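PDB 5OVS: BPH from Thiobacillus denitrificans, which forms a tetradecameric double-ring proteasome homolog with an inner cavity, and probably degrades proteins there as an N-terminal threonine hydrolase. Local coordinates for the interface of chains A and B. Residues are numbered along the deposited sequence; one frame, centred on the assembly and turned at random. Chains: chain A/B, BPH.

Contact 1: the interface of chains A and B. Residues chain A 74, 127-131; chain B 27, 31-34, 56.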
loop_
_atom_site.group_PDB
_atom_site.type_symbol
_atom_site.label_atom_id
_atom_site.label_comp_id
_atom_site.label_asym_id
_atom_site.label_seq_id
_atom_site.Cartn_x
_atom_site.Cartn_y
_atom_site.Cartn_z
ATOM N N VAL A 74 -5.873 44.471 -5.350
ATOM C CA VAL A 74 -5.337 43.113 -5.291
ATOM C C VAL A 74 -4.464 42.934 -4.052
ATOM O O VAL A 74 -4.604 41.930 -3.331
ATOM C CB VAL A 74 -4.559 42.779 -6.589
ATOM C CG1 VAL A 74 -3.635 41.582 -6.411
ATOM C CG2 VAL A 74 -5.537 42.540 -7.732
ATOM N N THR A 127 -4.839 33.170 -4.424
ATOM C CA THR A 127 -4.604 33.768 -5.732
ATOM C C THR A 127 -5.609 34.884 -5.966
ATOM O O THR A 127 -6.688 34.655 -6.510
ATOM C CB THR A 127 -4.816 32.721 -6.847
ATOM O OG1 THR A 127 -4.207 31.485 -6.467
ATOM C CG2 THR A 127 -4.246 33.194 -8.162
ATOM N N VAL A 128 -5.269 36.091 -5.545
ATOM C CA VAL A 128 -6.135 37.232 -5.767
ATOM C C VAL A 128 -6.065 37.674 -7.238
ATOM O O VAL A 128 -4.983 37.816 -7.807
ATOM C CB VAL A 128 -5.739 38.414 -4.857
ATOM C CG1 VAL A 128 -6.671 39.588 -5.083
ATOM C CG2 VAL A 128 -5.760 37.982 -3.400
ATOM N N GLN A 129 -7.215 37.907 -7.856
ATOM C CA GLN A 129 -7.233 38.397 -9.232
ATOM C C GLN A 129 -8.262 39.510 -9.410
ATOM O O GLN A 129 -9.298 39.509 -8.752
ATOM C CB GLN A 129 -7.490 37.234 -10.200
ATOM C CG GLN A 129 -6.316 36.262 -10.278
ATOM C CD GLN A 129 -6.573 35.042 -11.156
ATOM O OE1 GLN A 129 -7.657 34.462 -11.134
ATOM N NE2 GLN A 129 -5.557 34.635 -11.916
ATOM N N GLU A 130 -7.956 40.475 -10.275
ATOM C CA GLU A 130 -8.925 41.497 -10.661
ATOM C C GLU A 130 -9.392 41.150 -12.046
ATOM O O GLU A 130 -8.566 40.987 -12.942
ATOM C CB GLU A 130 -8.312 42.901 -10.664
ATOM C CG GLU A 130 -9.262 43.950 -11.227
ATOM C CD GLU A 130 -8.847 45.385 -10.936
ATOM O OE1 GLU A 130 -7.707 45.614 -10.472
ATOM O OE2 GLU A 130 -9.674 46.291 -11.177
ATOM N N PHE A 131 -10.707 41.045 -12.222
ATOM C CA PHE A 131 -11.296 40.620 -13.506
ATOM C C PHE A 131 -11.745 41.821 -14.323
ATOM O O PHE A 131 -12.171 42.825 -13.770
ATOM C CB PHE A 131 -12.490 39.688 -13.273
ATOM C CG PHE A 131 -12.148 38.445 -12.516
ATOM C CD1 PHE A 131 -11.200 37.557 -13.010
ATOM C CD2 PHE A 131 -12.780 38.148 -11.316
ATOM C CE1 PHE A 131 -10.879 36.401 -12.318
ATOM C CE2 PHE A 131 -12.462 36.988 -10.626
ATOM C CZ PHE A 131 -11.507 36.118 -11.125
ATOM N N GLU B 27 -7.158 31.105 -17.673
ATOM C CA GLU B 27 -7.502 32.464 -17.291
ATOM C C GLU B 27 -6.522 33.382 -18.027
ATOM O O GLU B 27 -5.421 33.641 -17.529
ATOM C CB GLU B 27 -7.368 32.642 -15.771
ATOM C CG GLU B 27 -8.202 31.671 -14.933
ATOM C CD GLU B 27 -7.868 31.712 -13.441
ATOM O OE1 GLU B 27 -6.683 31.855 -13.079
ATOM O OE2 GLU B 27 -8.795 31.586 -12.616
ATOM N N TYR B 31 -9.141 38.228 -19.605
ATOM C CA TYR B 31 -10.106 38.159 -18.512
ATOM C C TYR B 31 -9.508 38.564 -17.164
ATOM O O TYR B 31 -10.247 38.918 -16.247
ATOM C CB TYR B 31 -10.685 36.739 -18.432
ATOM C CG TYR B 31 -11.512 36.376 -19.648
ATOM C CD1 TYR B 31 -12.842 36.761 -19.745
ATOM C CD2 TYR B 31 -10.956 35.669 -20.711
ATOM C CE1 TYR B 31 -13.604 36.445 -20.863
ATOM C CE2 TYR B 31 -11.707 35.352 -21.838
ATOM C CZ TYR B 31 -13.032 35.742 -21.909
ATOM O OH TYR B 31 -13.799 35.445 -23.012
ATOM N N VAL B 32 -8.184 38.506 -17.034
ATOM C CA VAL B 32 -7.519 38.863 -15.780
ATOM C C VAL B 32 -6.730 40.153 -15.938
ATOM O O VAL B 32 -5.810 40.213 -16.743
ATOM C CB VAL B 32 -6.556 37.757 -15.309
ATOM C CG1 VAL B 32 -5.822 38.186 -14.041
ATOM C CG2 VAL B 32 -7.315 36.454 -15.077
ATOM N N ALA B 33 -7.085 41.168 -15.155
ATOM C CA ALA B 33 -6.389 42.450 -15.196
ATOM C C ALA B 33 -4.943 42.291 -14.763
ATOM O O ALA B 33 -4.036 42.677 -15.496
ATOM C CB ALA B 33 -7.095 43.475 -14.324
ATOM N N ASN B 34 -4.727 41.698 -13.589
ATOM C CA ASN B 34 -3.368 41.523 -13.056
ATOM C C ASN B 34 -2.727 40.249 -13.569
ATOM O O ASN B 34 -2.375 39.359 -12.800
ATOM C CB ASN B 34 -3.342 41.571 -11.525
ATOM C CG ASN B 34 -4.211 40.509 -10.890
ATOM O OD1 ASN B 34 -5.353 40.291 -11.315
ATOM N ND2 ASN B 34 -3.684 39.844 -9.861
ATOM N N LEU B 56 2.290 37.862 -5.698
ATOM C CA LEU B 56 1.630 38.614 -4.648
ATOM C C LEU B 56 2.434 38.491 -3.380
ATOM O O LEU B 56 2.681 39.484 -2.721
ATOM C CB LEU B 56 0.208 38.108 -4.411
ATOM C CG LEU B 56 -0.702 38.087 -5.635
ATOM C CD1 LEU B 56 -1.986 37.337 -5.324
ATOM C CD2 LEU B 56 -0.996 39.505 -6.104
#
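Strand A:128-131 of the proteasome-type Ntn-hydrolase fold pairs with the loop B:31-34 of the neighbouring subunit, A:Phe131 and B:Val32 forming an antiparallel beta bridge. B:Ala33 N donates to A:Glu130 O at 2.7 Å, nearly along the C=O axis. Next along, the side-chain amide of B:Asn34 continues the pairing. Its CG sits between the backbone N and the carbonyl carbon, the crowded position (chi1 59°), and the amide grips chain A with both ends: B:Asn34 OD1 accepts a nearly straight bond from A:Glu130 N (2.8 Å), which lies above the amide's carbonyl plane, and B:Asn34 ND2 donates a hydrogen bond to A:Val128 O (3.2 Å). That carbonyl lies close to the amide plane, so the paired bonds should fix the rotation of the group. The tip of A:Val74, at the start of helix A:74-91, points at the same amide. The A:Val74 side chain crosses that of B:Leu56 at about a right angle, its CG1, anti to the backbone N (chi1 162°), packing tightly 3.4 Å from B:Leu56 CD2, while B:Leu56 CD1 lies 3.9 Å from A:Val128 CB. One residue back from A:Glu130, A:Gln129 reaches out in an extended chain past the methyls of B:Val32; its NE2 donates to B:Glu27 OE1 (3.2 Å), from above the carboxylate plane, the two flat groups turned 51° apart. The aliphatic stem of A:Glu130 meets the methyl of B:Ala33, CG to CB 3.8 Å.

Contact 2: the interface of chains A and B. Residues chain A 132-134, 149; chain B 30-32.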
loop_
_atom_site.group_PDB
_atom_site.type_symbol
_atom_site.label_atom_id
_atom_site.label_comp_id
_atom_site.label_asym_id
_atom_site.label_seq_id
_atom_site.Cartn_x
_atom_site.Cartn_y
_atom_site.Cartn_z
ATOM N N SER A 132 -11.666 41.712 -15.641
ATOM C CA SER A 132 -12.005 42.833 -16.515
ATOM C C SER A 132 -13.415 42.746 -17.098
ATOM O O SER A 132 -13.974 43.765 -17.469
ATOM C CB SER A 132 -10.993 42.909 -17.649
ATOM O OG SER A 132 -10.931 41.666 -18.321
ATOM N N LYS A 133 -13.975 41.538 -17.198
ATOM C CA LYS A 133 -15.303 41.328 -17.793
ATOM C C LYS A 133 -16.213 40.520 -16.863
ATOM O O LYS A 133 -17.233 41.009 -16.385
ATOM C CB LYS A 133 -15.188 40.575 -19.118
ATOM C CG LYS A 133 -14.407 41.269 -20.219
ATOM C CD LYS A 133 -14.081 40.255 -21.313
ATOM C CE LYS A 133 -13.636 40.897 -22.615
ATOM N NZ LYS A 133 -12.185 41.227 -22.633
ATOM N N PHE A 134 -15.840 39.271 -16.625
ATOM C CA PHE A 134 -16.625 38.386 -15.793
ATOM C C PHE A 134 -15.803 37.168 -15.384
ATOM O O PHE A 134 -14.827 36.822 -16.051
ATOM C CB PHE A 134 -17.895 37.942 -16.536
ATOM C CG PHE A 134 -17.639 37.180 -17.822
ATOM C CD1 PHE A 134 -17.318 35.821 -17.801
ATOM C CD2 PHE A 134 -17.776 37.804 -19.058
ATOM C CE1 PHE A 134 -17.115 35.121 -18.972
ATOM C CE2 PHE A 134 -17.571 37.104 -20.239
ATOM C CZ PHE A 134 -17.238 35.761 -20.196
ATOM N N TYR A 149 -19.998 34.073 -21.582
ATOM C CA TYR A 149 -19.293 34.316 -22.853
ATOM C C TYR A 149 -20.286 34.533 -24.004
ATOM O O TYR A 149 -20.088 35.373 -24.868
ATOM C CB TYR A 149 -18.347 33.144 -23.161
ATOM C CG TYR A 149 -17.706 33.139 -24.544
ATOM C CD1 TYR A 149 -16.573 33.905 -24.819
ATOM C CD2 TYR A 149 -18.210 32.328 -25.561
ATOM C CE1 TYR A 149 -15.983 33.886 -26.074
ATOM C CE2 TYR A 149 -17.631 32.304 -26.813
ATOM C CZ TYR A 149 -16.518 33.078 -27.069
ATOM O OH TYR A 149 -15.941 33.039 -28.320
ATOM N N ASP B 30 -6.861 38.523 -21.197
ATOM C CA ASP B 30 -8.129 39.063 -21.656
ATOM C C ASP B 30 -9.197 39.147 -20.563
ATOM O O ASP B 30 -10.074 39.998 -20.623
ATOM C CB ASP B 30 -8.663 38.174 -22.774
ATOM C CG ASP B 30 -9.096 38.956 -23.949
ATOM O OD1 ASP B 30 -9.867 39.930 -23.765
ATOM O OD2 ASP B 30 -8.637 38.604 -25.055
ATOM N N TYR B 31 -9.141 38.228 -19.605
ATOM C CA TYR B 31 -10.106 38.159 -18.512
ATOM C C TYR B 31 -9.508 38.564 -17.164
ATOM O O TYR B 31 -10.247 38.918 -16.247
ATOM C CB TYR B 31 -10.685 36.739 -18.432
ATOM C CG TYR B 31 -11.512 36.376 -19.648
ATOM C CD1 TYR B 31 -12.842 36.761 -19.745
ATOM C CD2 TYR B 31 -10.956 35.669 -20.711
ATOM C CE1 TYR B 31 -13.604 36.445 -20.863
ATOM C CE2 TYR B 31 -11.707 35.352 -21.838
ATOM C CZ TYR B 31 -13.032 35.742 -21.909
ATOM O OH TYR B 31 -13.799 35.445 -23.012
ATOM N N VAL B 32 -8.184 38.506 -17.034
ATOM C CA VAL B 32 -7.519 38.863 -15.780
ATOM C C VAL B 32 -6.730 40.153 -15.938
ATOM O O VAL B 32 -5.810 40.213 -16.743
ATOM C CB VAL B 32 -6.556 37.757 -15.309
ATOM C CG1 VAL B 32 -5.822 38.186 -14.041
ATOM C CG2 VAL B 32 -7.315 36.454 -15.077
HETATM O O HOH W 1 -12.731 38.620 -16.629
#
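The turn A:132-133, between strands A:128-131 and A:134-137 of the proteasome-type fold, receives the loop residues B:Asp30 and B:Tyr31 of the adjacent subunit. A:Lys133 makes the ionic contact: its chain runs out almost straight to CE and bends at the end (chi4 84°), bringing NZ against B:Asp30 from an oblique angle. A:Lys133 NZ forms a salt bridge with the carboxylate oxygen B:Asp30 OD1 (2.9 Å), on its anti lone pair, and also donates to the backbone B:Asp30 O (3.2 Å), so a side-chain and a main-chain oxygen both meet the amine. A:Ser132 N donates a hydrogen bond to B:Tyr31 O (3.2 Å) from well above the carbonyl plane, and the serine hydroxyl OG lies by B:Asp30 O in a weaker bond. Water 1 bridges the two main chains: it sits 2.5 Å from B:Tyr31 O and 2.8 Å from A:Phe134 O, and also bonds the backbone N of A:Lys133 and A:Phe134. The same water lies in plane at the edge of the B:Tyr31 ring. That ring runs alongside the chain A turn, with CG anti to the carbonyl carbon. B:Tyr31 CE1 lies 3.8 Å from A:Phe134 CZ, the tyrosine presenting its edge to the phenylalanine face, planes 62° apart, and touches the methylene CD of A:Lys133. A:Phe134 comes alongside the tyrosine, pointing the same way, with CG in the crowded position between backbone N and carbonyl carbon (chi1 61°). Farther out, B:Tyr31 OH approaches CD1 of A:Tyr149, on helix A:141-151, to 3.7 Å, the two side chains crossing at about a right angle.

Contact 1 and contact 2 are consecutive stretches of one seam, their C-alpha centres about 10 Å apart. Both use B:Tyr31 and B:Val32, and on chain A the second begins where strand A:128-131 ends. Contact 1 adds helices A:74-91 and B:54-63 at its far end; contact 2 reaches helix A:141-151. Thus one loop of chain B follows chain A from strand A:128-131 into the turn beyond. The two subunits offer different surfaces, as expected of neighbours within a ring rather than a two-fold pair, so the same join can repeat and would contribute to building the fourteen-subunit double ring.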